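Local coordinates for protein bifunctional cytochrome P450/NADPH--P450 reductase (Deinococcus aerius, PDB 7F3H) that probably catalyses NADPH-dependent hydroxylation of organic substrates at a heme, with electrons supplied by the reductase fused to its cytochrome P450 domain, at residues 124-129 with 166-171; 305-310 with 415-420; 82-87 with 188-193. All blocks are in the same frame, centred on the assembly; numbering follows the deposited sequence.

Contact 1: residues 124-129 with 166-171; sequences LEVAQA and RSFDKD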
ATOM      1  N   LEU A 124       2.850 -18.576  -3.995  1.00 28.28           N
ATOM      2  CA  LEU A 124       2.451 -19.340  -5.168  1.00 29.90           C
ATOM      3  C   LEU A 124       1.149 -20.078  -4.905  1.00 30.73           C
ATOM      4  O   LEU A 124       0.249 -20.098  -5.761  1.00 33.92           O
ATOM      5  CB  LEU A 124       3.567 -20.299  -5.579  1.00 31.16           C
ATOM      6  CG  LEU A 124       3.389 -21.255  -6.764  1.00 36.93           C
ATOM      7  CD1 LEU A 124       3.382 -20.552  -8.147  1.00 28.68           C
ATOM      8  CD2 LEU A 124       4.516 -22.283  -6.685  1.00 32.34           C
ATOM      9  N   GLU A 125       0.983 -20.608  -3.696  1.00 27.35           N
ATOM     10  CA  GLU A 125      -0.239 -21.354  -3.434  1.00 30.31           C
ATOM     11  C   GLU A 125      -1.437 -20.464  -3.686  1.00 32.87           C
ATOM     12  O   GLU A 125      -2.419 -20.879  -4.318  1.00 32.33           O
ATOM     13  CB  GLU A 125      -0.253 -21.900  -2.008  1.00 27.83           C
ATOM     14  CG  GLU A 125      -1.533 -22.696  -1.653  1.00 26.21           C
ATOM     15  CD  GLU A 125      -1.570 -23.089  -0.170  1.00 35.09           C
ATOM     16  OE1 GLU A 125      -0.531 -23.571   0.364  1.00 30.69           O
ATOM     17  OE2 GLU A 125      -2.629 -22.888   0.470  1.00 31.75           O
ATOM     18  N   VAL A 126      -1.365 -19.218  -3.201  1.00 29.68           N
ATOM     19  CA  VAL A 126      -2.508 -18.339  -3.358  1.00 30.72           C
ATOM     20  C   VAL A 126      -2.639 -17.907  -4.819  1.00 32.65           C
ATOM     21  O   VAL A 126      -3.735 -17.955  -5.393  1.00 30.80           O
ATOM     22  CB  VAL A 126      -2.404 -17.147  -2.389  1.00 31.18           C
ATOM     23  CG1 VAL A 126      -3.580 -16.245  -2.579  1.00 29.01           C
ATOM     24  CG2 VAL A 126      -2.354 -17.631  -0.929  1.00 29.46           C
ATOM     25  N   ALA A 127      -1.513 -17.550  -5.461  1.00 30.86           N
ATOM     26  CA  ALA A 127      -1.569 -17.059  -6.834  1.00 28.65           C
ATOM     27  C   ALA A 127      -2.228 -18.091  -7.752  1.00 34.48           C
ATOM     28  O   ALA A 127      -3.131 -17.756  -8.545  1.00 37.17           O
ATOM     29  CB  ALA A 127      -0.162 -16.682  -7.310  1.00 28.39           C
ATOM     30  N   GLN A 128      -1.848 -19.367  -7.594  1.00 34.46           N
ATOM     31  CA  GLN A 128      -2.441 -20.442  -8.389  1.00 34.24           C
ATOM     32  C   GLN A 128      -3.953 -20.511  -8.177  1.00 28.20           C
ATOM     33  O   GLN A 128      -4.715 -20.672  -9.141  1.00 32.86           O
ATOM     34  CB  GLN A 128      -1.754 -21.775  -8.040  1.00 33.71           C
ATOM     35  CG  GLN A 128      -0.338 -21.894  -8.635  1.00 25.28           C
ATOM     36  CD  GLN A 128       0.410 -23.136  -8.190  1.00 32.69           C
ATOM     37  OE1 GLN A 128       0.277 -23.596  -7.050  1.00 37.85           O
ATOM     38  NE2 GLN A 128       1.225 -23.680  -9.084  1.00 33.88           N
ATOM     39  N   ALA A 129      -4.412 -20.298  -6.939  1.00 27.19           N
ATOM     40  CA  ALA A 129      -5.850 -20.299  -6.675  1.00 29.83           C
ATOM     41  C   ALA A 129      -6.560 -19.175  -7.427  1.00 31.89           C
ATOM     42  O   ALA A 129      -7.629 -19.399  -8.022  1.00 34.94           O
ATOM     43  CB  ALA A 129      -6.109 -20.203  -5.178  1.00 27.06           C
ATOM     44  N   ARG A 166      -9.039 -19.218   2.277  1.00 35.47           N
ATOM     45  CA  ARG A 166      -9.591 -19.819   1.062  1.00 28.80           C
ATOM     46  C   ARG A 166     -10.602 -18.904   0.382  1.00 31.52           C
ATOM     47  O   ARG A 166     -11.717 -19.311   0.042  1.00 34.00           O
ATOM     48  CB  ARG A 166     -10.217 -21.166   1.397  1.00 37.44           C
ATOM     49  CG  ARG A 166      -9.279 -22.064   2.216  1.00 36.15           C
ATOM     50  CD  ARG A 166      -9.703 -23.513   2.149  1.00 36.22           C
ATOM     51  NE  ARG A 166      -9.119 -24.227   3.274  1.00 38.67           N
ATOM     52  CZ  ARG A 166      -8.049 -25.000   3.192  1.00 45.65           C
ATOM     53  NH1 ARG A 166      -7.445 -25.205   2.019  1.00 43.23           N
ATOM     54  NH2 ARG A 166      -7.596 -25.587   4.293  1.00 52.25           N
ATOM     55  N   SER A 167     -10.182 -17.657   0.135  1.00 31.36           N
ATOM     56  CA  SER A 167     -11.097 -16.647  -0.395  1.00 36.80           C
ATOM     57  C   SER A 167     -11.521 -16.888  -1.850  1.00 32.56           C
ATOM     58  O   SER A 167     -12.438 -16.204  -2.311  1.00 35.65           O
ATOM     59  CB  SER A 167     -10.469 -15.253  -0.273  1.00 33.42           C
ATOM     60  OG  SER A 167     -10.270 -14.930   1.088  1.00 31.09           O
ATOM     61  N   PHE A 168     -10.856 -17.780  -2.598  1.00 29.93           N
ATOM     62  CA  PHE A 168     -11.237 -18.077  -3.982  1.00 28.80           C
ATOM     63  C   PHE A 168     -12.150 -19.290  -4.113  1.00 33.64           C
ATOM     64  O   PHE A 168     -12.597 -19.588  -5.224  1.00 32.53           O
ATOM     65  CB  PHE A 168      -9.990 -18.277  -4.860  1.00 30.23           C
ATOM     66  CG  PHE A 168      -9.117 -17.041  -4.958  1.00 32.93           C
ATOM     67  CD1 PHE A 168      -9.535 -15.935  -5.684  1.00 32.79           C
ATOM     68  CD2 PHE A 168      -7.899 -16.970  -4.285  1.00 29.62           C
ATOM     69  CE1 PHE A 168      -8.735 -14.777  -5.757  1.00 33.26           C
ATOM     70  CE2 PHE A 168      -7.097 -15.822  -4.347  1.00 32.27           C
ATOM     71  CZ  PHE A 168      -7.516 -14.724  -5.084  1.00 32.75           C
ATOM     72  N   ASP A 169     -12.402 -20.020  -3.016  1.00 36.72           N
ATOM     73  CA  ASP A 169     -13.348 -21.134  -3.054  1.00 39.83           C
ATOM     74  C   ASP A 169     -14.792 -20.645  -3.047  1.00 35.79           C
ATOM     75  O   ASP A 169     -15.678 -21.384  -3.466  1.00 44.45           O
ATOM     76  CB  ASP A 169     -13.149 -22.089  -1.857  1.00 37.48           C
ATOM     77  CG  ASP A 169     -11.897 -22.964  -1.983  1.00 36.54           C
ATOM     78  OD1 ASP A 169     -11.473 -23.269  -3.110  1.00 34.25           O
ATOM     79  OD2 ASP A 169     -11.329 -23.356  -0.942  1.00 44.74           O
ATOM     80  N   LYS A 170     -15.042 -19.419  -2.595  1.00 36.66           N
ATOM     81  CA  LYS A 170     -16.393 -18.934  -2.336  1.00 43.60           C
ATOM     82  C   LYS A 170     -16.448 -17.441  -2.595  1.00 37.48           C
ATOM     83  O   LYS A 170     -15.445 -16.736  -2.541  1.00 36.22           O
ATOM     84  CB  LYS A 170     -16.843 -19.090  -0.860  1.00 45.18           C
ATOM     85  CG  LYS A 170     -17.133 -20.455  -0.271  1.00 49.76           C
ATOM     86  CD  LYS A 170     -17.548 -20.315   1.237  1.00 49.64           C
ATOM     87  CE  LYS A 170     -18.702 -19.309   1.428  1.00 50.12           C
ATOM     88  NZ  LYS A 170     -19.033 -18.978   2.856  1.00 49.50           N
ATOM     89  N   ASP A 171     -17.649 -16.966  -2.835  1.00 37.06           N
ATOM     90  CA  ASP A 171     -17.831 -15.553  -3.051  1.00 40.37           C
ATOM     91  C   ASP A 171     -17.759 -14.820  -1.720  1.00 45.06           C
ATOM     92  O   ASP A 171     -17.368 -13.634  -1.658  1.00 41.12           O
ATOM     93  CB  ASP A 171     -19.161 -15.323  -3.766  1.00 38.59           C
ATOM     94  CG  ASP A 171     -19.398 -13.878  -4.126  1.00 50.50           C
ATOM     95  OD1 ASP A 171     -18.436 -13.231  -4.599  1.00 55.05           O
ATOM     96  OD2 ASP A 171     -20.556 -13.399  -3.995  1.00 59.54           O
TER

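Contact 2: residues 305-310 with 415-420; sequences AVPTYD and AKLALL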
ATOM      1  N   ALA A 305       4.785 -24.377 -17.405  1.00 37.25           N
ATOM      2  CA  ALA A 305       5.847 -24.391 -16.411  1.00 31.16           C
ATOM      3  C   ALA A 305       5.467 -23.579 -15.183  1.00 32.58           C
ATOM      4  O   ALA A 305       4.905 -22.487 -15.283  1.00 37.65           O
ATOM      5  CB  ALA A 305       7.135 -23.838 -17.016  1.00 33.16           C
ATOM      6  N   VAL A 306       5.796 -24.127 -14.026  1.00 33.68           N
ATOM      7  CA  VAL A 306       5.498 -23.519 -12.736  1.00 31.41           C
ATOM      8  C   VAL A 306       6.755 -22.779 -12.292  1.00 34.82           C
ATOM      9  O   VAL A 306       7.832 -23.383 -12.266  1.00 34.63           O
ATOM     10  CB  VAL A 306       5.095 -24.595 -11.703  1.00 30.53           C
ATOM     11  CG1 VAL A 306       4.878 -24.016 -10.348  1.00 32.09           C
ATOM     12  CG2 VAL A 306       3.856 -25.356 -12.153  1.00 31.44           C
ATOM     13  N   PRO A 307       6.670 -21.501 -11.949  1.00 34.33           N
ATOM     14  CA  PRO A 307       7.872 -20.754 -11.582  1.00 30.19           C
ATOM     15  C   PRO A 307       8.382 -21.165 -10.206  1.00 34.31           C
ATOM     16  O   PRO A 307       7.678 -21.793  -9.405  1.00 24.74           O
ATOM     17  CB  PRO A 307       7.406 -19.288 -11.590  1.00 36.81           C
ATOM     18  CG  PRO A 307       5.908 -19.343 -11.350  1.00 33.66           C
ATOM     19  CD  PRO A 307       5.447 -20.663 -11.950  1.00 35.11           C
ATOM     20  N   THR A 308       9.673 -20.875  -9.994  1.00 34.10           N
ATOM     21  CA  THR A 308      10.317 -20.833  -8.686  1.00 32.07           C
ATOM     22  C   THR A 308      10.553 -19.377  -8.297  1.00 32.76           C
ATOM     23  O   THR A 308      10.259 -18.449  -9.062  1.00 32.86           O
ATOM     24  CB  THR A 308      11.669 -21.547  -8.674  1.00 30.95           C
ATOM     25  OG1 THR A 308      12.575 -20.797  -9.485  1.00 29.59           O
ATOM     26  CG2 THR A 308      11.565 -22.999  -9.144  1.00 29.68           C
ATOM     27  N   TYR A 309      11.050 -19.183  -7.068  1.00 32.78           N
ATOM     28  CA  TYR A 309      11.507 -17.856  -6.660  1.00 36.33           C
ATOM     29  C   TYR A 309      12.603 -17.343  -7.589  1.00 36.38           C
ATOM     30  O   TYR A 309      12.691 -16.132  -7.849  1.00 37.36           O
ATOM     31  CB  TYR A 309      11.969 -17.885  -5.207  1.00 31.04           C
ATOM     32  CG  TYR A 309      12.649 -16.627  -4.737  1.00 32.28           C
ATOM     33  CD1 TYR A 309      11.914 -15.485  -4.418  1.00 30.99           C
ATOM     34  CD2 TYR A 309      14.037 -16.579  -4.584  1.00 34.24           C
ATOM     35  CE1 TYR A 309      12.545 -14.319  -3.965  1.00 29.94           C
ATOM     36  CE2 TYR A 309      14.671 -15.418  -4.135  1.00 31.55           C
ATOM     37  CZ  TYR A 309      13.919 -14.301  -3.829  1.00 27.10           C
ATOM     38  OH  TYR A 309      14.552 -13.171  -3.398  1.00 31.40           O
ATOM     39  N   ASP A 310      13.454 -18.250  -8.085  1.00 38.63           N
ATOM     40  CA  ASP A 310      14.470 -17.856  -9.053  1.00 33.47           C
ATOM     41  C   ASP A 310      13.829 -17.265 -10.295  1.00 32.56           C
ATOM     42  O   ASP A 310      14.322 -16.272 -10.851  1.00 35.79           O
ATOM     43  CB  ASP A 310      15.346 -19.055  -9.427  1.00 36.30           C
ATOM     44  CG  ASP A 310      16.706 -18.634  -9.957  1.00 46.30           C
ATOM     45  OD1 ASP A 310      17.402 -17.921  -9.194  1.00 52.16           O
ATOM     46  OD2 ASP A 310      17.056 -18.973 -11.125  1.00 46.54           O
ATOM     47  N   ALA A 415       3.391  -9.347  -6.116  1.00 27.99           N
ATOM     48  CA  ALA A 415       2.872  -8.726  -7.342  1.00 29.86           C
ATOM     49  C   ALA A 415       3.600  -9.214  -8.593  1.00 29.63           C
ATOM     50  O   ALA A 415       2.963  -9.523  -9.615  1.00 29.89           O
ATOM     51  CB  ALA A 415       3.007  -7.213  -7.223  1.00 23.57           C
ATOM     52  N   LYS A 416       4.940  -9.262  -8.549  1.00 26.95           N
ATOM     53  CA  LYS A 416       5.680  -9.864  -9.647  1.00 27.92           C
ATOM     54  C   LYS A 416       5.119 -11.246  -9.975  1.00 27.53           C
ATOM     55  O   LYS A 416       4.812 -11.539 -11.137  1.00 28.28           O
ATOM     56  CB  LYS A 416       7.165  -9.953  -9.293  1.00 30.43           C
ATOM     57  CG  LYS A 416       7.879  -8.637  -9.228  1.00 27.60           C
ATOM     58  CD  LYS A 416       9.306  -8.853  -8.785  1.00 29.87           C
ATOM     59  CE  LYS A 416       9.843  -7.604  -8.112  1.00 35.62           C
ATOM     60  NZ  LYS A 416      11.328  -7.518  -7.989  1.00 28.99           N
ATOM     61  N   LEU A 417       4.935 -12.093  -8.948  1.00 27.48           N
ATOM     62  CA  LEU A 417       4.499 -13.477  -9.165  1.00 25.89           C
ATOM     63  C   LEU A 417       3.082 -13.555  -9.714  1.00 27.09           C
ATOM     64  O   LEU A 417       2.788 -14.362 -10.611  1.00 29.75           O
ATOM     65  CB  LEU A 417       4.580 -14.255  -7.858  1.00 24.22           C
ATOM     66  CG  LEU A 417       3.997 -15.656  -7.906  1.00 27.57           C
ATOM     67  CD1 LEU A 417       4.700 -16.517  -8.945  1.00 27.41           C
ATOM     68  CD2 LEU A 417       4.115 -16.273  -6.536  1.00 29.50           C
ATOM     69  N   ALA A 418       2.172 -12.788  -9.121  1.00 29.14           N
ATOM     70  CA  ALA A 418       0.795 -12.754  -9.594  1.00 27.20           C
ATOM     71  C   ALA A 418       0.760 -12.386 -11.068  1.00 26.56           C
ATOM     72  O   ALA A 418       0.087 -13.045 -11.870  1.00 25.08           O
ATOM     73  CB  ALA A 418      -0.030 -11.765  -8.764  1.00 20.83           C
ATOM     74  N   LEU A 419       1.493 -11.331 -11.436  1.00 26.50           N
ATOM     75  CA  LEU A 419       1.475 -10.857 -12.816  1.00 28.72           C
ATOM     76  C   LEU A 419       2.054 -11.906 -13.754  1.00 29.06           C
ATOM     77  O   LEU A 419       1.499 -12.173 -14.827  1.00 24.51           O
ATOM     78  CB  LEU A 419       2.261  -9.543 -12.906  1.00 26.40           C
ATOM     79  CG  LEU A 419       1.450  -8.283 -12.547  1.00 33.88           C
ATOM     80  CD1 LEU A 419       2.289  -6.996 -12.280  1.00 22.47           C
ATOM     81  CD2 LEU A 419       0.414  -8.022 -13.637  1.00 24.65           C
ATOM     82  N   LEU A 420       3.175 -12.511 -13.348  1.00 28.11           N
ATOM     83  CA  LEU A 420       3.804 -13.578 -14.111  1.00 29.84           C
ATOM     84  C   LEU A 420       2.815 -14.694 -14.420  1.00 28.41           C
ATOM     85  O   LEU A 420       2.645 -15.093 -15.580  1.00 28.53           O
ATOM     86  CB  LEU A 420       4.998 -14.119 -13.310  1.00 35.67           C
ATOM     87  CG  LEU A 420       5.798 -15.283 -13.890  1.00 30.05           C
ATOM     88  CD1 LEU A 420       6.360 -14.897 -15.253  1.00 27.48           C
ATOM     89  CD2 LEU A 420       6.879 -15.680 -12.931  1.00 29.44           C
TER

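Contact 3: residues 82-87 with 188-193; sequences IRNLGG and MTMNSR. With SO4 (sulfate ion), chain G.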
ATOM      1  N   ILE A  82      -6.845   4.640  13.206  1.00 36.31           N
ATOM      2  CA  ILE A  82      -6.359   3.357  12.673  1.00 31.99           C
ATOM      3  C   ILE A  82      -5.660   2.570  13.774  1.00 28.99           C
ATOM      4  O   ILE A  82      -5.617   1.327  13.742  1.00 27.40           O
ATOM      5  CB  ILE A  82      -5.447   3.547  11.422  1.00 31.29           C
ATOM      6  CG1 ILE A  82      -5.073   2.206  10.808  1.00 29.53           C
ATOM      7  CG2 ILE A  82      -4.132   4.244  11.742  1.00 32.03           C
ATOM      8  CD1 ILE A  82      -6.278   1.438  10.257  1.00 43.93           C
ATOM      9  N   ARG A  83      -5.130   3.273  14.781  1.00 27.83           N
ATOM     10  CA  ARG A  83      -4.538   2.582  15.920  1.00 32.27           C
ATOM     11  C   ARG A  83      -5.556   1.744  16.691  1.00 32.64           C
ATOM     12  O   ARG A  83      -5.154   0.781  17.353  1.00 32.49           O
ATOM     13  CB  ARG A  83      -3.854   3.573  16.867  1.00 36.85           C
ATOM     14  CG  ARG A  83      -3.039   2.862  17.977  1.00 40.69           C
ATOM     15  CD  ARG A  83      -2.106   3.794  18.715  1.00 37.26           C
ATOM     16  NE  ARG A  83      -1.499   3.134  19.866  1.00 41.68           N
ATOM     17  CZ  ARG A  83      -0.215   3.246  20.209  1.00 44.60           C
ATOM     18  NH1 ARG A  83       0.615   4.000  19.484  1.00 40.39           N
ATOM     19  NH2 ARG A  83       0.242   2.621  21.288  1.00 38.52           N
ATOM     20  N   ASN A  84      -6.859   2.077  16.614  1.00 29.10           N
ATOM     21  CA  ASN A  84      -7.888   1.278  17.286  1.00 32.60           C
ATOM     22  C   ASN A  84      -7.742  -0.194  16.976  1.00 31.98           C
ATOM     23  O   ASN A  84      -8.036  -1.046  17.823  1.00 39.74           O
ATOM     24  CB  ASN A  84      -9.301   1.682  16.855  1.00 30.01           C
ATOM     25  CG  ASN A  84      -9.712   3.024  17.360  1.00 27.88           C
ATOM     26  OD1 ASN A  84      -9.209   3.501  18.376  1.00 34.63           O
ATOM     27  ND2 ASN A  84     -10.652   3.646  16.664  1.00 28.43           N
ATOM     28  N   LEU A  85      -7.241  -0.512  15.802  1.00 31.08           N
ATOM     29  CA  LEU A  85      -6.974  -1.888  15.458  1.00 35.81           C
ATOM     30  C   LEU A  85      -5.513  -2.197  15.173  1.00 35.29           C
ATOM     31  O   LEU A  85      -5.131  -3.373  15.234  1.00 31.62           O
ATOM     32  CB  LEU A  85      -7.956  -2.316  14.339  1.00 36.80           C
ATOM     33  CG  LEU A  85      -8.158  -1.781  12.921  1.00 45.35           C
ATOM     34  CD1 LEU A  85      -8.908  -2.713  11.962  1.00 35.50           C
ATOM     35  CD2 LEU A  85      -9.104  -0.573  13.149  1.00 32.78           C
ATOM     36  N   GLY A  86      -4.656  -1.191  15.023  1.00 30.74           N
ATOM     37  CA  GLY A  86      -3.237  -1.498  14.887  1.00 34.26           C
ATOM     38  C   GLY A  86      -2.435  -1.636  16.175  1.00 35.52           C
ATOM     39  O   GLY A  86      -1.375  -2.271  16.184  1.00 30.57           O
ATOM     40  N   GLY A  87      -2.925  -1.001  17.248  1.00 33.69           N
ATOM     41  CA  GLY A  87      -2.276  -0.963  18.542  1.00 30.45           C
ATOM     42  C   GLY A  87      -0.906  -0.336  18.445  1.00 38.57           C
ATOM     43  O   GLY A  87      -0.666   0.606  17.677  1.00 38.34           O
ATOM     44  N   MET A 188     -12.107   4.847   8.688  1.00 34.93           N
ATOM     45  CA  MET A 188     -12.002   6.058   7.868  1.00 44.16           C
ATOM     46  C   MET A 188     -13.192   6.986   8.098  1.00 45.36           C
ATOM     47  O   MET A 188     -13.042   8.210   8.024  1.00 52.34           O
ATOM     48  CB  MET A 188     -11.881   5.727   6.371  1.00 48.02           C
ATOM     49  CG  MET A 188     -10.695   4.842   5.996  1.00 44.18           C
ATOM     50  SD  MET A 188      -9.099   5.460   6.601  1.00 61.78           S
ATOM     51  CE  MET A 188      -8.379   3.952   7.278  1.00 52.51           C
ATOM     52  N   THR A 189     -14.362   6.426   8.438  1.00 46.58           N
ATOM     53  CA  THR A 189     -15.538   7.256   8.727  1.00 48.29           C
ATOM     54  C   THR A 189     -15.321   8.121   9.968  1.00 52.17           C
ATOM     55  O   THR A 189     -15.747   9.284  10.011  1.00 53.75           O
ATOM     56  CB  THR A 189     -16.771   6.358   8.930  1.00 43.11           C
ATOM     57  OG1 THR A 189     -17.254   5.878   7.670  1.00 41.85           O
ATOM     58  CG2 THR A 189     -17.891   7.073   9.709  1.00 46.91           C
ATOM     59  N   MET A 190     -14.633   7.568  10.977  1.00 53.51           N
ATOM     60  CA  MET A 190     -14.378   8.302  12.220  1.00 61.84           C
ATOM     61  C   MET A 190     -13.488   9.520  11.998  1.00 65.85           C
ATOM     62  O   MET A 190     -13.562  10.495  12.761  1.00 69.19           O
ATOM     63  CB  MET A 190     -13.741   7.380  13.257  1.00 48.25           C
ATOM     64  CG  MET A 190     -14.738   6.586  14.047  1.00 52.93           C
ATOM     65  SD  MET A 190     -13.987   5.247  14.978  1.00 52.49           S
ATOM     66  CE  MET A 190     -13.866   6.000  16.606  1.00 50.76           C
ATOM     67  N   ASN A 191     -12.646   9.491  10.963  1.00 60.68           N
ATOM     68  CA  ASN A 191     -11.772  10.625  10.696  1.00 69.60           C
ATOM     69  C   ASN A 191     -12.537  11.875  10.260  1.00 77.54           C
ATOM     70  O   ASN A 191     -11.927  12.945  10.163  1.00 82.29           O
ATOM     71  CB  ASN A 191     -10.730  10.227   9.642  1.00 65.31           C
ATOM     72  CG  ASN A 191      -9.743   9.162  10.157  1.00 63.26           C
ATOM     73  OD1 ASN A 191      -9.320   9.184  11.315  1.00 55.48           O
ATOM     74  ND2 ASN A 191      -9.388   8.221   9.289  1.00 64.13           N
ATOM     75  N   SER A 192     -13.848  11.776  10.009  1.00 75.10           N
ATOM     76  CA  SER A 192     -14.659  12.936   9.658  1.00 80.81           C
ATOM     77  C   SER A 192     -15.873  13.028  10.573  1.00 90.51           C
ATOM     78  O   SER A 192     -15.712  13.111  11.798  1.00 83.59           O
ATOM     79  CB  SER A 192     -15.082  12.860   8.194  1.00 84.79           C
ATOM     80  OG  SER A 192     -13.946  12.706   7.359  1.00 91.31           O
ATOM     81  N   ARG A 193     -17.093  12.997   9.972  1.00 94.21           N
ATOM     82  CA  ARG A 193     -18.446  12.936  10.545  1.00102.93           C
ATOM     83  C   ARG A 193     -18.740  13.987  11.632  1.00115.56           C
ATOM     84  O   ARG A 193     -17.809  14.650  12.110  1.00115.21           O
ATOM     85  CB  ARG A 193     -18.759  11.528  11.082  1.00 98.11           C
ATOM     86  CG  ARG A 193     -17.854  10.911  12.118  1.00 90.13           C
ATOM     87  CD  ARG A 193     -18.703   9.868  12.809  1.00 88.73           C
ATOM     88  NE  ARG A 193     -18.028   8.905  13.675  1.00 85.34           N
ATOM     89  CZ  ARG A 193     -17.447   9.190  14.838  1.00 76.92           C
ATOM     90  NH1 ARG A 193     -17.309  10.451  15.235  1.00 83.70           N
ATOM     91  NH2 ARG A 193     -16.933   8.210  15.568  1.00 62.89           N
TER
HETATM   92  S   SO4 G 603      -2.420   0.543  23.089  1.00 88.23           S
HETATM   93  O1  SO4 G 603      -3.320  -0.329  23.875  1.00 67.95           O
HETATM   94  O2  SO4 G 603      -3.051   0.943  21.796  1.00 55.16           O
HETATM   95  O3  SO4 G 603      -2.126   1.752  23.882  1.00 73.62           O
HETATM   96  O4  SO4 G 603      -1.142  -0.180  22.872  1.00 54.03           O

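Contact 1: residues 124-129 with 166-171
F168 projects its ring from a loop onto helix 113-137, where it meets V126 and A129, residues on adjoining turns of the same helix flank. The loop is shaped there by a type I beta turn from R166 to D169, closed by the hydrogen bond from D169 N to R166 O (3.2 Å). Followed outward, the F168 side chain first passes the end of the A129 peptide: CB lies 4.1 Å from A129 O, and CG is equally distant from that oxygen and from the carbonyl carbon. CG stands anti to the F168 carbonyl carbon (chi1 -63°), which aims the ring at the helix. The next atom along that side, CD2, comes to 3.8 Å from A129 CB, the closest approach of the contact; the methyl group is set obliquely to the ring. One step further, CE2 has V126 CG1 at 4.0 Å, and this methyl lies near the ring plane, at the ring edge. The V126 branch that touches is the one anti to its backbone N (chi1 179°), and the two side chains cross at about a right angle. With no hydrogen bond between the segments, apolar packing of the F168 side chain on V126 and A129 makes up most of the 137 Å² buried. Charged groups stay apart: E125 OE2 and R166 NH1 are 5.6 Å from each other, while E125 makes its salt bridge with R164. Further along helix 113-137, L130 and K133 also touch F168, and R136 hydrogen-bonds its carbonyl oxygen. Helix 144-161 also packs here, with L151, D154 and T155 against V126 and R150 against F168, so the loop leading to helix 175-190 is fitted to two helices, D and E in the usual P450 lettering.

Contact 2: residues 305-310 with 415-420
P307 faces L417 with their CA atoms 8.4 Å apart, an extended loop residue (phi/psi -73°/159°) set beside the regular helix 408-425. The pyrrolidine ring supplies all the touching atoms on the loop side, and it does so through CB and CG, the ring carbons turned to the helix. CG meets L417 CD1 at 3.9 Å, the proline and this leucine crossing at about a right angle. CB meets L420 CD2, also at 3.9 Å, and the same methyl is 4.1 Å from CG; here the side chains run past each other in opposite directions. Thus two leucines, three residues apart and almost one helical turn from each other, each offer a single methyl to neighbouring atoms of one ring. Both leucines hold CG anti to the backbone N (chi1 173° in L417), a torsion that carries the L417 branch towards the proline although its CB does not start in that direction. L301 touches both P307 and L420, and M123 of helix 113-137 packs on L417. Immediately after the proline the chain enters helix 309-313: T308 is its N-cap, its side chain capping a backbone N just beyond D310, while T308 N bonds to T311 OG1, the reciprocal pairing of a capping box. On the other side of P307, A305 O receives a hydrogen bond from Q424 NE2, a polar link to the same helix 408-425. Between the segments themselves there is none, and P307 has no N-H to give. All three touching residues are buried and their 90 Å² interface is purely hydrocarbon, which implies that cohesion rests on fit and exclusion of water, while directional bonds fix the loop at its ends.

Contact 3: residues 82-87 with 188-193
N84 ND2 of the carboxamide lies 4.0 Å from M190 CE and 4.1 Å from M190 SD, with the two side chains arriving from opposite directions. The R83 guanidinium is turned to another side: G87 O stands 3.4 Å above one face, offset toward the rim, and a sulfate ion, probably from the crystallisation liquor, lies in plane at the edge. The bond from R83 NE to sulfate O2 is weak at 3.3 Å but nearly straight, the angle at hydrogen being 168°. An extended chain from CG to NE brings the group there, and NH1 forms a salt bridge with E97. Were R83 a leucine, E97 would probably be left without that charged mate and the sulfate would probably lose this weak N-H bond. The carboxamide nitrogen of N84 hydrogen-bonds to Y208 OH, and the end of M190 lies beside it. Apart from N84 and M190, the segments meet through I82 CD1 and M188 CE, a loose 4.4 Å apolar contact. M188 begins pointing away from helix 80-86, and its bends at chi1 (-58°) and chi2 (-53°) bring the methyl back. On the other segment, I82 O accepts from both L85 N and G86 N near the end of the helix, and G87 leaves it with positive phi. The contact therefore joins helix 80-86, the B' helix of P450 lettering, to the end of helix 175-190 (F). Y208 and W209 of helix 199-227 pack over M190 and N84 respectively, while I266 of the long helix 254-285 touches I82 and L85.

In the fold
Contacts 1 and 2 are neighbours, their centres about 16 Å apart, and they touch through helix 113-137: L124 N lies 3.7 Å from L417 CD2, and Q128 NE2 lies 3.9 Å from V306 CG1. Together they form continuous packing on one side of the chain. Contact 3 stands apart, its centre about 29 Å from contact 1 and about 36 Å from contact 2, on the opposite side of the chain's centre from the latter. None is seen to bond the heme: the side chains of V126 and L417 are each about 12 Å from it, and I82 is nearer at about 8 Å. Contact 3 thus lies between helices that in P450s commonly border the substrate pocket.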